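PDB 6S1Y: angiotensin-converting enzyme from Anopheles gambiae, which is a zinc metallopeptidase that, like its relatives, probably removes dipeptides from the C-terminal ends of peptide substrates. Local coordinates for residues A[185-190]-A[194-199]; A[222-227]-A[420-425]; A[288-293]-A[339-344]. One frame throughout, in Å; residues are numbered along the deposited sequence.

Contact 1: A[185-190]-A[194-199]; sequences NNFSSG and WLNEYD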
loop_
_atom_site.group_PDB
_atom_site.type_symbol
_atom_site.label_atom_id
_atom_site.label_comp_id
_atom_site.label_asym_id
_atom_site.label_seq_id
_atom_site.Cartn_x
_atom_site.Cartn_y
_atom_site.Cartn_z
ATOM N N ASN A 185 -22.723 9.894 10.568
ATOM C CA ASN A 185 -23.026 9.518 9.190
ATOM C C ASN A 185 -23.925 8.289 9.108
ATOM O O ASN A 185 -24.134 7.762 8.017
ATOM C CB ASN A 185 -21.738 9.250 8.414
ATOM C CG ASN A 185 -21.217 10.477 7.688
ATOM O OD1 ASN A 185 -21.539 10.699 6.516
ATOM N ND2 ASN A 185 -20.384 11.264 8.368
ATOM N N ASN A 186 -24.436 7.809 10.238
ATOM C CA ASN A 186 -25.342 6.657 10.285
ATOM C C ASN A 186 -24.631 5.330 10.022
ATOM O O ASN A 186 -25.245 4.381 9.536
ATOM C CB ASN A 186 -26.517 6.823 9.311
ATOM C CG ASN A 186 -27.433 7.981 9.696
ATOM O OD1 ASN A 186 -27.446 8.420 10.849
ATOM N ND2 ASN A 186 -28.199 8.483 8.724
ATOM N N PHE A 187 -23.343 5.240 10.357
ATOM C CA PHE A 187 -22.615 3.978 10.374
ATOM C C PHE A 187 -22.382 3.541 11.818
ATOM O O PHE A 187 -22.228 4.375 12.718
ATOM C CB PHE A 187 -21.254 4.092 9.675
ATOM C CG PHE A 187 -21.340 4.370 8.202
ATOM C CD1 PHE A 187 -21.617 3.352 7.310
ATOM C CD2 PHE A 187 -21.112 5.640 7.711
ATOM C CE1 PHE A 187 -21.690 3.595 5.944
ATOM C CE2 PHE A 187 -21.180 5.897 6.335
ATOM C CZ PHE A 187 -21.473 4.871 5.453
ATOM N N SER A 188 -22.317 2.221 12.024
ATOM C CA SER A 188 -22.143 1.680 13.367
ATOM C C SER A 188 -20.760 1.983 13.944
ATOM O O SER A 188 -20.613 2.073 15.176
ATOM C CB SER A 188 -22.398 0.164 13.351
ATOM O OG SER A 188 -21.925 -0.438 12.148
ATOM N N SER A 189 -19.746 2.144 13.088
ATOM C CA SER A 189 -18.375 2.318 13.549
ATOM C C SER A 189 -17.493 2.757 12.388
ATOM O O SER A 189 -17.860 2.627 11.217
ATOM C CB SER A 189 -17.808 1.019 14.140
ATOM O OG SER A 189 -17.513 0.096 13.084
ATOM N N GLY A 190 -16.281 3.205 12.736
ATOM C CA GLY A 190 -15.294 3.531 11.720
ATOM C C GLY A 190 -14.999 2.389 10.766
ATOM O O GLY A 190 -14.627 2.621 9.611
ATOM N N TRP A 194 -15.042 2.389 6.492
ATOM C CA TRP A 194 -13.999 1.908 5.588
ATOM C C TRP A 194 -14.540 0.819 4.676
ATOM O O TRP A 194 -14.339 0.849 3.460
ATOM C CB TRP A 194 -12.795 1.391 6.382
ATOM C CG TRP A 194 -11.855 2.458 6.909
ATOM C CD1 TRP A 194 -11.961 3.810 6.736
ATOM C CD2 TRP A 194 -10.681 2.250 7.710
ATOM N NE1 TRP A 194 -10.918 4.450 7.357
ATOM C CE2 TRP A 194 -10.118 3.519 7.966
ATOM C CE3 TRP A 194 -10.042 1.113 8.220
ATOM C CZ2 TRP A 194 -8.956 3.682 8.716
ATOM C CZ3 TRP A 194 -8.888 1.282 8.982
ATOM C CH2 TRP A 194 -8.363 2.555 9.225
ATOM N N LEU A 195 -15.254 -0.151 5.249
ATOM C CA LEU A 195 -15.769 -1.245 4.425
ATOM C C LEU A 195 -16.811 -0.753 3.426
ATOM O O LEU A 195 -16.976 -1.350 2.355
ATOM C CB LEU A 195 -16.337 -2.349 5.319
ATOM C CG LEU A 195 -15.254 -3.292 5.859
ATOM C CD1 LEU A 195 -15.774 -4.092 7.063
ATOM C CD2 LEU A 195 -14.745 -4.232 4.771
ATOM N N ASN A 196 -17.503 0.344 3.741
ATOM C CA ASN A 196 -18.493 0.872 2.812
ATOM C C ASN A 196 -17.890 1.233 1.457
ATOM O O ASN A 196 -18.563 1.099 0.436
ATOM C CB ASN A 196 -19.172 2.096 3.423
ATOM C CG ASN A 196 -20.078 2.789 2.441
ATOM O OD1 ASN A 196 -21.027 2.192 1.938
ATOM N ND2 ASN A 196 -19.788 4.051 2.155
ATOM N N GLU A 197 -16.626 1.677 1.427
ATOM C CA GLU A 197 -15.964 2.037 0.177
ATOM C C GLU A 197 -15.899 0.893 -0.829
ATOM O O GLU A 197 -15.624 1.145 -1.999
ATOM C CB GLU A 197 -14.541 2.532 0.460
ATOM C CG GLU A 197 -14.493 3.841 1.243
ATOM C CD GLU A 197 -15.148 4.992 0.476
ATOM O OE1 GLU A 197 -14.646 5.350 -0.610
ATOM O OE2 GLU A 197 -16.176 5.519 0.948
ATOM N N TYR A 198 -16.140 -0.352 -0.412
ATOM C CA TYR A 198 -16.087 -1.494 -1.318
ATOM C C TYR A 198 -17.469 -1.955 -1.749
ATOM O O TYR A 198 -17.578 -2.859 -2.590
ATOM C CB TYR A 198 -15.317 -2.648 -0.662
ATOM C CG TYR A 198 -13.869 -2.265 -0.384
ATOM C CD1 TYR A 198 -12.881 -2.445 -1.346
ATOM C CD2 TYR A 198 -13.503 -1.699 0.834
ATOM C CE1 TYR A 198 -11.572 -2.079 -1.103
ATOM C CE2 TYR A 198 -12.192 -1.332 1.087
ATOM C CZ TYR A 198 -11.239 -1.522 0.115
ATOM O OH TYR A 198 -9.947 -1.154 0.389
ATOM N N ASP A 199 -18.516 -1.368 -1.183
ATOM C CA ASP A 199 -19.872 -1.476 -1.704
ATOM C C ASP A 199 -20.296 -2.932 -1.885
ATOM O O ASP A 199 -20.647 -3.385 -2.974
ATOM C CB ASP A 199 -19.980 -0.691 -3.017
ATOM C CG ASP A 199 -21.403 -0.596 -3.517
ATOM O OD1 ASP A 199 -22.319 -0.450 -2.665
ATOM O OD2 ASP A 199 -21.597 -0.670 -4.755
#

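Contact 2: A[222-227]-A[420-425]; sequences HAYVRY and QFYRAG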
loop_
_atom_site.group_PDB
_atom_site.type_symbol
_atom_site.label_atom_id
_atom_site.label_comp_id
_atom_site.label_asym_id
_atom_site.label_seq_id
_atom_site.Cartn_x
_atom_site.Cartn_y
_atom_site.Cartn_z
ATOM N N HIS A 222 6.621 -19.429 4.630
ATOM C CA HIS A 222 7.059 -19.144 5.988
ATOM C C HIS A 222 7.952 -20.243 6.536
ATOM O O HIS A 222 8.968 -19.965 7.180
ATOM C CB HIS A 222 5.826 -18.982 6.875
ATOM C CG HIS A 222 6.130 -18.835 8.326
ATOM N ND1 HIS A 222 6.565 -19.884 9.100
ATOM C CD2 HIS A 222 6.058 -17.760 9.144
ATOM C CE1 HIS A 222 6.772 -19.457 10.329
ATOM N NE2 HIS A 222 6.463 -18.174 10.384
ATOM N N ALA A 223 7.591 -21.501 6.301
ATOM C CA ALA A 223 8.373 -22.602 6.868
ATOM C C ALA A 223 9.751 -22.696 6.228
ATOM O O ALA A 223 10.738 -23.005 6.897
ATOM C CB ALA A 223 7.615 -23.910 6.696
ATOM N N TYR A 224 9.845 -22.441 4.925
ATOM C CA TYR A 224 11.151 -22.483 4.269
ATOM C C TYR A 224 12.037 -21.337 4.739
ATOM O O TYR A 224 13.202 -21.541 5.086
ATOM C CB TYR A 224 10.976 -22.450 2.755
ATOM C CG TYR A 224 12.282 -22.675 2.014
ATOM C CD1 TYR A 224 12.753 -23.956 1.803
ATOM C CD2 TYR A 224 13.063 -21.606 1.587
ATOM C CE1 TYR A 224 13.954 -24.185 1.166
ATOM C CE2 TYR A 224 14.276 -21.821 0.912
ATOM C CZ TYR A 224 14.715 -23.111 0.710
ATOM O OH TYR A 224 15.897 -23.347 0.070
ATOM N N VAL A 225 11.492 -20.125 4.792
ATOM C CA VAL A 225 12.275 -18.977 5.254
ATOM C C VAL A 225 12.796 -19.229 6.659
ATOM O O VAL A 225 13.979 -19.011 6.952
ATOM C CB VAL A 225 11.431 -17.687 5.190
ATOM C CG1 VAL A 225 12.159 -16.505 5.824
ATOM C CG2 VAL A 225 11.078 -17.368 3.745
ATOM N N ARG A 226 11.931 -19.694 7.556
ATOM C CA ARG A 226 12.362 -19.964 8.921
ATOM C C ARG A 226 13.478 -21.001 8.954
ATOM O O ARG A 226 14.457 -20.851 9.695
ATOM C CB ARG A 226 11.170 -20.412 9.758
ATOM C CG ARG A 226 11.501 -20.921 11.173
ATOM C CD ARG A 226 10.241 -21.191 11.989
ATOM N NE ARG A 226 9.443 -22.288 11.463
ATOM C CZ ARG A 226 8.241 -22.630 11.940
ATOM N NH1 ARG A 226 7.727 -21.957 12.943
ATOM N NH2 ARG A 226 7.562 -23.645 11.401
ATOM N N TYR A 227 13.360 -22.059 8.151
ATOM C CA TYR A 227 14.415 -23.059 8.105
ATOM C C TYR A 227 15.744 -22.439 7.677
ATOM O O TYR A 227 16.789 -22.713 8.282
ATOM C CB TYR A 227 13.996 -24.188 7.166
ATOM C CG TYR A 227 15.098 -25.172 6.884
ATOM C CD1 TYR A 227 15.999 -24.971 5.830
ATOM C CD2 TYR A 227 15.232 -26.304 7.649
ATOM C CE1 TYR A 227 17.019 -25.878 5.583
ATOM C CE2 TYR A 227 16.222 -27.217 7.411
ATOM C CZ TYR A 227 17.111 -27.004 6.392
ATOM O OH TYR A 227 18.082 -27.929 6.209
ATOM N N GLN A 420 13.579 -17.385 -8.973
ATOM C CA GLN A 420 12.668 -16.337 -9.419
ATOM C C GLN A 420 11.324 -16.431 -8.712
ATOM O O GLN A 420 10.840 -15.442 -8.147
ATOM C CB GLN A 420 12.491 -16.443 -10.939
ATOM C CG GLN A 420 11.481 -15.467 -11.537
ATOM C CD GLN A 420 11.085 -15.828 -12.966
ATOM O OE1 GLN A 420 11.718 -16.670 -13.623
ATOM N NE2 GLN A 420 10.025 -15.196 -13.451
ATOM N N PHE A 421 10.701 -17.614 -8.733
ATOM C CA PHE A 421 9.430 -17.802 -8.031
ATOM C C PHE A 421 9.571 -17.481 -6.543
ATOM O O PHE A 421 8.663 -16.914 -5.917
ATOM C CB PHE A 421 8.938 -19.251 -8.188
ATOM C CG PHE A 421 8.730 -19.701 -9.614
ATOM C CD1 PHE A 421 8.482 -18.793 -10.640
ATOM C CD2 PHE A 421 8.792 -21.050 -9.928
ATOM C CE1 PHE A 421 8.307 -19.235 -11.977
ATOM C CE2 PHE A 421 8.611 -21.506 -11.248
ATOM C CZ PHE A 421 8.362 -20.600 -12.269
ATOM N N TYR A 422 10.694 -17.883 -5.950
ATOM C CA TYR A 422 10.928 -17.640 -4.534
ATOM C C TYR A 422 10.965 -16.152 -4.243
ATOM O O TYR A 422 10.242 -15.659 -3.371
ATOM C CB TYR A 422 12.234 -18.299 -4.116
ATOM C CG TYR A 422 12.579 -18.110 -2.680
ATOM C CD1 TYR A 422 11.872 -18.802 -1.676
ATOM C CD2 TYR A 422 13.602 -17.242 -2.293
ATOM C CE1 TYR A 422 12.182 -18.633 -0.336
ATOM C CE2 TYR A 422 13.935 -17.081 -0.952
ATOM C CZ TYR A 422 13.212 -17.775 0.021
ATOM O OH TYR A 422 13.509 -17.624 1.347
ATOM N N ARG A 423 11.804 -15.415 -4.964
ATOM C CA ARG A 423 11.842 -13.975 -4.785
ATOM C C ARG A 423 10.440 -13.383 -4.867
ATOM O O ARG A 423 10.046 -12.580 -4.012
ATOM C CB ARG A 423 12.754 -13.325 -5.832
ATOM C CG ARG A 423 12.693 -11.781 -5.775
ATOM C CD ARG A 423 13.753 -11.103 -6.629
ATOM N NE ARG A 423 15.057 -11.173 -5.979
ATOM C CZ ARG A 423 15.467 -10.329 -5.035
ATOM N NH1 ARG A 423 14.690 -9.329 -4.645
ATOM N NH2 ARG A 423 16.668 -10.484 -4.491
ATOM N N ALA A 424 9.664 -13.769 -5.895
ATOM C CA ALA A 424 8.319 -13.212 -5.998
ATOM C C ALA A 424 7.491 -13.535 -4.744
ATOM O O ALA A 424 6.781 -12.671 -4.224
ATOM C CB ALA A 424 7.616 -13.721 -7.263
ATOM N N GLY A 425 7.574 -14.774 -4.248
ATOM C CA GLY A 425 6.805 -15.139 -3.065
ATOM C C GLY A 425 7.151 -14.301 -1.848
ATOM O O GLY A 425 6.258 -13.842 -1.118
#

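Contact 3: A[288-293]-A[339-344]; sequences KMFQMG and VRIKQC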
loop_
_atom_site.group_PDB
_atom_site.type_symbol
_atom_site.label_atom_id
_atom_site.label_comp_id
_atom_site.label_asym_id
_atom_site.label_seq_id
_atom_site.Cartn_x
_atom_site.Cartn_y
_atom_site.Cartn_z
ATOM N N LYS A 288 16.232 9.228 -13.767
ATOM C CA LYS A 288 16.259 8.139 -14.740
ATOM C C LYS A 288 15.205 7.089 -14.393
ATOM O O LYS A 288 14.515 6.576 -15.277
ATOM C CB LYS A 288 17.663 7.534 -14.794
ATOM C CG LYS A 288 17.835 6.328 -15.715
ATOM C CD LYS A 288 17.585 6.646 -17.181
ATOM C CE LYS A 288 18.122 5.527 -18.093
ATOM N NZ LYS A 288 17.499 5.554 -19.464
ATOM N N MET A 289 15.029 6.796 -13.096
ATOM C CA MET A 289 14.086 5.746 -12.703
ATOM C C MET A 289 12.657 6.134 -13.055
ATOM O O MET A 289 11.897 5.308 -13.578
ATOM C CB MET A 289 14.211 5.452 -11.201
ATOM C CG MET A 289 15.490 4.740 -10.824
ATOM S SD MET A 289 15.931 4.928 -9.086
ATOM C CE MET A 289 14.716 3.842 -8.304
ATOM N N PHE A 290 12.279 7.387 -12.793
ATOM C CA PHE A 290 10.937 7.836 -13.166
ATOM C C PHE A 290 10.774 7.941 -14.680
ATOM O O PHE A 290 9.688 7.675 -15.209
ATOM C CB PHE A 290 10.641 9.176 -12.493
ATOM C CG PHE A 290 10.337 9.055 -11.023
ATOM C CD1 PHE A 290 11.351 9.077 -10.091
ATOM C CD2 PHE A 290 9.037 8.914 -10.582
ATOM C CE1 PHE A 290 11.083 8.956 -8.742
ATOM C CE2 PHE A 290 8.757 8.790 -9.245
ATOM C CZ PHE A 290 9.789 8.818 -8.315
ATOM N N GLN A 291 11.836 8.309 -15.390
ATOM C CA GLN A 291 11.778 8.342 -16.846
ATOM C C GLN A 291 11.453 6.967 -17.401
ATOM O O GLN A 291 10.620 6.832 -18.301
ATOM C CB GLN A 291 13.106 8.855 -17.401
ATOM C CG GLN A 291 13.230 10.371 -17.364
ATOM C CD GLN A 291 14.638 10.878 -17.654
ATOM O OE1 GLN A 291 15.639 10.202 -17.385
ATOM N NE2 GLN A 291 14.718 12.092 -18.197
ATOM N N MET A 292 12.052 5.921 -16.840
ATOM C CA MET A 292 11.744 4.578 -17.326
ATOM C C MET A 292 10.321 4.150 -16.994
ATOM O O MET A 292 9.697 3.440 -17.786
ATOM C CB MET A 292 12.747 3.592 -16.769
ATOM C CG MET A 292 14.085 3.760 -17.461
ATOM S SD MET A 292 15.332 2.721 -16.720
ATOM C CE MET A 292 14.725 1.120 -17.264
ATOM N N GLY A 293 9.769 4.586 -15.862
ATOM C CA GLY A 293 8.375 4.281 -15.586
ATOM C C GLY A 293 7.432 5.053 -16.493
ATOM O O GLY A 293 6.378 4.543 -16.887
ATOM N N VAL A 339 -0.199 17.019 -11.133
ATOM C CA VAL A 339 -0.073 15.735 -10.460
ATOM C C VAL A 339 1.373 15.606 -10.014
ATOM O O VAL A 339 2.292 15.994 -10.750
ATOM C CB VAL A 339 -0.493 14.565 -11.383
ATOM C CG1 VAL A 339 -1.996 14.635 -11.680
ATOM C CG2 VAL A 339 0.309 14.569 -12.676
ATOM N N ARG A 340 1.581 15.080 -8.803
ATOM C CA ARG A 340 2.918 15.120 -8.236
ATOM C C ARG A 340 3.197 13.902 -7.366
ATOM O O ARG A 340 2.312 13.370 -6.693
ATOM C CB ARG A 340 3.141 16.380 -7.386
ATOM C CG ARG A 340 2.609 17.648 -7.997
ATOM C CD ARG A 340 2.916 18.860 -7.133
ATOM N NE ARG A 340 1.968 19.942 -7.394
ATOM C CZ ARG A 340 1.932 21.085 -6.721
ATOM N NH1 ARG A 340 2.799 21.309 -5.752
ATOM N NH2 ARG A 340 1.017 21.997 -7.020
ATOM N N ILE A 341 4.467 13.512 -7.354
ATOM C CA ILE A 341 4.971 12.476 -6.472
ATOM C C ILE A 341 5.951 13.114 -5.509
ATOM O O ILE A 341 6.766 13.960 -5.900
ATOM C CB ILE A 341 5.630 11.327 -7.272
ATOM C CG1 ILE A 341 4.535 10.481 -7.924
ATOM C CG2 ILE A 341 6.557 10.504 -6.378
ATOM C CD1 ILE A 341 5.040 9.396 -8.892
ATOM N N LYS A 342 5.879 12.698 -4.252
ATOM C CA LYS A 342 6.857 13.055 -3.235
ATOM C C LYS A 342 7.456 11.737 -2.759
ATOM O O LYS A 342 6.773 10.932 -2.110
ATOM C CB LYS A 342 6.206 13.841 -2.097
ATOM C CG LYS A 342 7.151 14.199 -0.968
ATOM C CD LYS A 342 6.572 15.325 -0.092
ATOM C CE LYS A 342 5.179 14.993 0.447
ATOM N NZ LYS A 342 5.209 13.990 1.540
ATOM N N GLN A 343 8.713 11.501 -3.107
ATOM C CA GLN A 343 9.375 10.245 -2.808
ATOM C C GLN A 343 10.833 10.514 -2.498
ATOM O O GLN A 343 11.520 11.209 -3.259
ATOM C CB GLN A 343 9.258 9.259 -3.978
ATOM C CG GLN A 343 9.813 7.871 -3.658
ATOM C CD GLN A 343 9.488 6.839 -4.725
ATOM O OE1 GLN A 343 8.552 6.996 -5.506
ATOM N NE2 GLN A 343 10.269 5.760 -4.753
ATOM N N CYS A 344 11.305 9.960 -1.386
ATOM C CA CYS A 344 12.716 10.074 -1.017
ATOM C C CYS A 344 13.476 8.907 -1.651
ATOM O O CYS A 344 14.088 8.066 -1.004
ATOM C CB CYS A 344 12.865 10.163 0.497
ATOM S SG CYS A 344 11.976 11.644 1.171
#

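Contact 1: A[185-190]-A[194-199]
Gly-190 and Trp-194 are joined by a backbone hydrogen bond of the i to i+4 kind, from Trp-194 N to Gly-190 O at 3.2 Å and nearly straight at the hydrogen (166°). It lies within the short helix 190-196. The chain arrives there after helix 168-184 has closed in a Schellman motif, with Asn-186 as its C-prime residue at positive phi; three residues on, Ser-189 is the N-cap, its OG making a weak bond to Ala-191 N.

Across the bend, the outer end of the Phe-187 ring leans on Asn-196. CZ of Phe-187 lies 3.8 Å from ND2 of Asn-196, and Phe-187 CE1 is 3.9 Å from Asn-196 CB. Ring and amide planes stand 46° apart, and the contact is van der Waals in kind. With its CG anti to the backbone nitrogen (chi1 173°), Asn-196 carries the amide out beside the ring. Trp-194 lays one face of its indole near Gly-190 O, then continues to meet Phe-446 of helix 431-447 edge-to-face. A Schellman motif closing one helix and a serine N-cap opening the next thus form the junction between helices 168-184 and 190-196.

Contact 2: A[222-227]-A[420-425]
Tyr-422 and Tyr-224 bring two helices together through their rings, and the geometry is easiest to follow along Tyr-422. Its CB leaves helix 414-429 facing helix 203-233, and chi1 of 180° sets CG opposite the backbone nitrogen, so that the ring spans much of the gap; the nearest CA atoms, those of Val-225 and Tyr-422, are 10.0 Å apart. Contact begins on the far half of the ring. CE1 of Tyr-422 meets CD2 of Tyr-224 at 3.6 Å, with CE2 of Tyr-224 a little farther off at 4.0 Å. Next along, CZ of Tyr-422 is still 4.1 Å from that same CD2 of Tyr-224. The two ring planes are steeply turned, at 76°, with centroids 5.7 Å apart, in an oblique approach. At the tip, the Tyr-422 hydroxyl presses on a methyl group: OH lies 3.4 Å from CG2 of Val-225, the branch that stands beside the valine's own backbone nitrogen. The same OH of Tyr-422 is 4.0 Å from CD2 of Tyr-224. Besides touching the valine methyl, the oxygen is hydrogen-bonded to Thr-264 OG1, which meets its polar need in a buried setting where no hydrogen bond runs between 222-227 and 420-425.

Around the pair, Tyr-224 also packs against Leu-583, Glu-586 and Asn-587 of helix 577-590. Phe-421 of helix 414-429 touches Pro-578 of that same helix, which thus joins the other two, and Tyr-422 touches Pro-266 in a loop. On another side of helix 203-233, His-222 and Arg-226 rest on Ile-244 of the short strand 244-245.

Contact 3: A[288-293]-A[339-344]
Phe-290 makes a buried helix-to-strand contact, in which a single ring on helix 286-299 meets two residues from strand 339-342 and its continuation, Ile-341 and Gln-343. The ring engages both with its outer end. CE2 of Phe-290 lies 3.8 Å from CD1 of Ile-341, which comes in at the ring edge, near its plane, and Ile-341 CG2 supports the same corner at 4.0 Å from CE2 of Phe-290. Next to it, Phe-290 CZ sits 3.6 Å from OE1 of Gln-343, an oblique approach with ring and amide planes 69° apart. Ile-341 and Gln-343 can share the ring because they lie two apart on an extended chain, with Lys-342 between them directed away.

The strand is one arm of an antiparallel two-stranded hairpin with 329-332, tied by the disulfide between Cys-344 and Cys-326. Ile-341 also packs on Glu-358 and Ile-362 of helix 349-368, the helix that carries the HExxH zinc-binding sequence, and thus stands between that helix and Phe-290. For Gln-343, an extended chain with CG anti to the backbone nitrogen (chi1 -174°) takes the amide out to the phenyl ring. Its NE2 is hydrogen-bonded to Glu-351 OE2, whereas OE1 is buried against the ring with no polar partner in the model.

How the contacts relate
The three contacts are separate: their centres lie 30 to 36 Å apart, and even contacts 2 and 3, the closest pair, keep about 14 Å between nearest atoms. Along the chain contact 1 closes before the others open, and contact 3 is nested inside the long loop that contact 2 closes. Contacts 1 and 3 occupy opposite sides of the chain's centre. The Gln-343 side chain is about 7 Å from the bound gamma-linked diglutamate and the Trp-194 side chain about 11 Å, so neither residue lines the pocket, while the side chain of Ile-341 lies about 10 Å from the zinc ion. Contact 2 joins helices 203-233 and 414-429.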